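Local coordinates for esterase (Alcaligenes sp., PDB 1QLW), which hydrolyses carboxylic esters as a bacterial esterase of the alpha/beta hydrolase family, at the interface of chains A and B. Residues are numbered along the deposited sequence; one frame, centred on the assembly and turned at random. Chains: chain A/B, Esterase.

The interface of chains A and B. Residues chain A 33-35, 39, 45, 114, 118; chain B 133-137, 174.
Two aromatic rings lie face to face at this patch of the two-fold A–B interface. A:Tyr39 and B:Phe134 stack with planes 12° apart and centroids 4.0 Å apart, slipped so that each presents a rim carbon to the other's face. B:Phe134 takes the crowded position between its backbone N and carbonyl carbon (chi1 62°), and its second torsion turns the ring broadside to A:Tyr39. Flat side chains suit this place because they bury a broad apolar surface, and A:Tyr39 OH projects past the rim, beside B:Phe134 CE2 and CZ. Behind the tyrosine, A:Ser34 OG makes a weak hydrogen bond to A:Tyr39 O, tying its own loop together.

Backbone polarity is met directly and through water. B:Ala135 N donates to A:Leu33 O at 3.0 Å, in the carbonyl plane and 157° at the hydrogen; the small alanine side chain may ease this close approach. Water 1 bridges A:Leu35 N and B:Leu133 O, 2.8 Å from each. A:Asn118 ND2 gives that carbonyl only a weak bond, whereas OD1 stands 3.0 Å from B:Leu133 O. Two acceptors would repel there, so the amide may really be flipped, offering its NH2 instead.

Aliphatic groups fill the other flank. A:Ile114 CG2, the gamma methyl off the branched CB, meets B:Pro174 CB at 3.6 Å and B:Leu133 CD1 at 3.8 Å. A:Val45 CG1 packs on B:Gly137 CA at 3.9 Å, with A:Leu33 CD1 also near it.

Chain A contributes the loop between strands 26-30 and 43-47, the latter strand's A:Val45, A:Ile114 just before helix 115-121 and A:Asn118 within it; chain B contributes the loop entering helix 138-144, and B:Pro174 from the loop after helix 165-171, in what is plausibly a dimer.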
loop_
_atom_site.group_PDB
_atom_site.type_symbol
_atom_site.label_atom_id
_atom_site.label_comp_id
_atom_site.label_asym_id
_atom_site.label_seq_id
_atom_site.Cartn_x
_atom_site.Cartn_y
_atom_site.Cartn_z
ATOM N N LEU A 33 7.357 3.556 21.741
ATOM C CA LEU A 33 6.804 3.970 20.460
ATOM C C LEU A 33 7.543 5.117 19.815
ATOM O O LEU A 33 7.355 5.399 18.626
ATOM C CB LEU A 33 5.336 4.388 20.612
ATOM C CG LEU A 33 4.371 3.280 21.016
ATOM C CD1 LEU A 33 2.983 3.880 21.199
ATOM C CD2 LEU A 33 4.360 2.143 20.008
ATOM N N SER A 34 8.361 5.839 20.578
ATOM C CA SER A 34 8.972 7.067 20.085
ATOM C C SER A 34 10.273 7.323 20.834
ATOM O O SER A 34 10.396 6.973 21.994
ATOM C CB SER A 34 7.983 8.210 20.278
ATOM O OG SER A 34 8.487 9.435 19.812
ATOM N N LEU A 35 11.162 8.015 20.164
ATOM C CA LEU A 35 12.405 8.518 20.709
ATOM C C LEU A 35 12.344 10.030 20.931
ATOM O O LEU A 35 13.352 10.606 21.355
ATOM C CB LEU A 35 13.547 8.226 19.732
ATOM C CG LEU A 35 13.561 6.897 18.969
ATOM C CD1 LEU A 35 14.570 6.997 17.830
ATOM C CD2 LEU A 35 13.839 5.745 19.929
ATOM N N TYR A 39 5.867 12.542 19.809
ATOM C CA TYR A 39 4.957 11.408 19.879
ATOM C C TYR A 39 5.202 10.677 21.194
ATOM O O TYR A 39 6.356 10.404 21.536
ATOM C CB TYR A 39 5.162 10.469 18.684
ATOM C CG TYR A 39 4.997 11.176 17.349
ATOM C CD1 TYR A 39 3.755 11.384 16.780
ATOM C CD2 TYR A 39 6.113 11.704 16.693
ATOM C CE1 TYR A 39 3.622 12.081 15.593
ATOM C CE2 TYR A 39 5.985 12.421 15.517
ATOM C CZ TYR A 39 4.734 12.603 14.968
ATOM O OH TYR A 39 4.591 13.273 13.768
ATOM N N VAL A 45 -0.950 0.640 20.282
ATOM C CA VAL A 45 -1.010 0.589 18.825
ATOM C C VAL A 45 -1.770 -0.668 18.405
ATOM O O VAL A 45 -1.740 -1.677 19.098
ATOM C CB VAL A 45 0.355 0.667 18.117
ATOM C CG1 VAL A 45 0.966 2.057 18.305
ATOM C CG2 VAL A 45 1.289 -0.433 18.612
ATOM N N ILE A 114 7.125 -1.332 15.626
ATOM C CA ILE A 114 8.523 -0.933 15.659
ATOM C C ILE A 114 9.084 -0.837 17.066
ATOM O O ILE A 114 10.239 -0.448 17.271
ATOM C CB ILE A 114 8.763 0.363 14.864
ATOM C CG1 ILE A 114 7.853 1.523 15.244
ATOM C CG2 ILE A 114 8.639 0.036 13.361
ATOM C CD1 ILE A 114 7.993 2.033 16.665
ATOM N N ASN A 118 13.013 0.410 18.546
ATOM C CA ASN A 118 13.255 1.561 19.413
ATOM C C ASN A 118 13.807 1.132 20.767
ATOM O O ASN A 118 14.624 1.856 21.341
ATOM C CB ASN A 118 11.967 2.364 19.587
ATOM C CG ASN A 118 11.651 3.283 18.419
ATOM O OD1 ASN A 118 10.590 3.947 18.454
ATOM N ND2 ASN A 118 12.515 3.362 17.450
ATOM N N LEU B 133 12.565 5.854 14.276
ATOM C CA LEU B 133 11.231 5.385 13.951
ATOM C C LEU B 133 10.240 5.853 15.006
ATOM O O LEU B 133 10.608 5.965 16.191
ATOM C CB LEU B 133 11.170 3.848 13.958
ATOM C CG LEU B 133 12.166 3.150 13.060
ATOM C CD1 LEU B 133 12.037 1.639 13.124
ATOM C CD2 LEU B 133 12.023 3.599 11.603
ATOM N N PHE B 134 8.987 6.016 14.620
ATOM C CA PHE B 134 7.957 6.278 15.621
ATOM C C PHE B 134 6.631 5.694 15.141
ATOM O O PHE B 134 6.428 5.508 13.944
ATOM C CB PHE B 134 7.786 7.739 16.014
ATOM C CG PHE B 134 7.369 8.603 14.872
ATOM C CD1 PHE B 134 8.335 9.190 14.063
ATOM C CD2 PHE B 134 6.035 8.937 14.650
ATOM C CE1 PHE B 134 7.997 10.015 13.005
ATOM C CE2 PHE B 134 5.699 9.784 13.600
ATOM C CZ PHE B 134 6.678 10.312 12.785
ATOM N N ALA B 135 5.747 5.459 16.082
ATOM C CA ALA B 135 4.364 5.146 15.788
ATOM C C ALA B 135 3.522 5.982 16.747
ATOM O O ALA B 135 3.880 6.125 17.920
ATOM C CB ALA B 135 4.034 3.671 15.930
ATOM N N ALA B 136 2.401 6.491 16.270
ATOM C CA ALA B 136 1.496 7.258 17.110
ATOM C C ALA B 136 0.497 6.284 17.729
ATOM O O ALA B 136 -0.259 5.615 17.021
ATOM C CB ALA B 136 0.763 8.314 16.300
ATOM N N GLY B 137 0.496 6.213 19.050
ATOM C CA GLY B 137 -0.495 5.418 19.751
ATOM C C GLY B 137 -1.884 6.040 19.650
ATOM O O GLY B 137 -2.049 7.198 19.279
ATOM N N PRO B 174 3.738 2.536 11.485
ATOM C CA PRO B 174 5.012 3.154 11.832
ATOM C C PRO B 174 5.529 4.076 10.733
ATOM O O PRO B 174 5.356 3.870 9.538
ATOM C CB PRO B 174 5.962 1.974 12.025
ATOM C CG PRO B 174 5.066 0.854 12.423
ATOM C CD PRO B 174 3.807 1.060 11.614
HETATM O O HOH W 1 11.006 8.451 17.395
#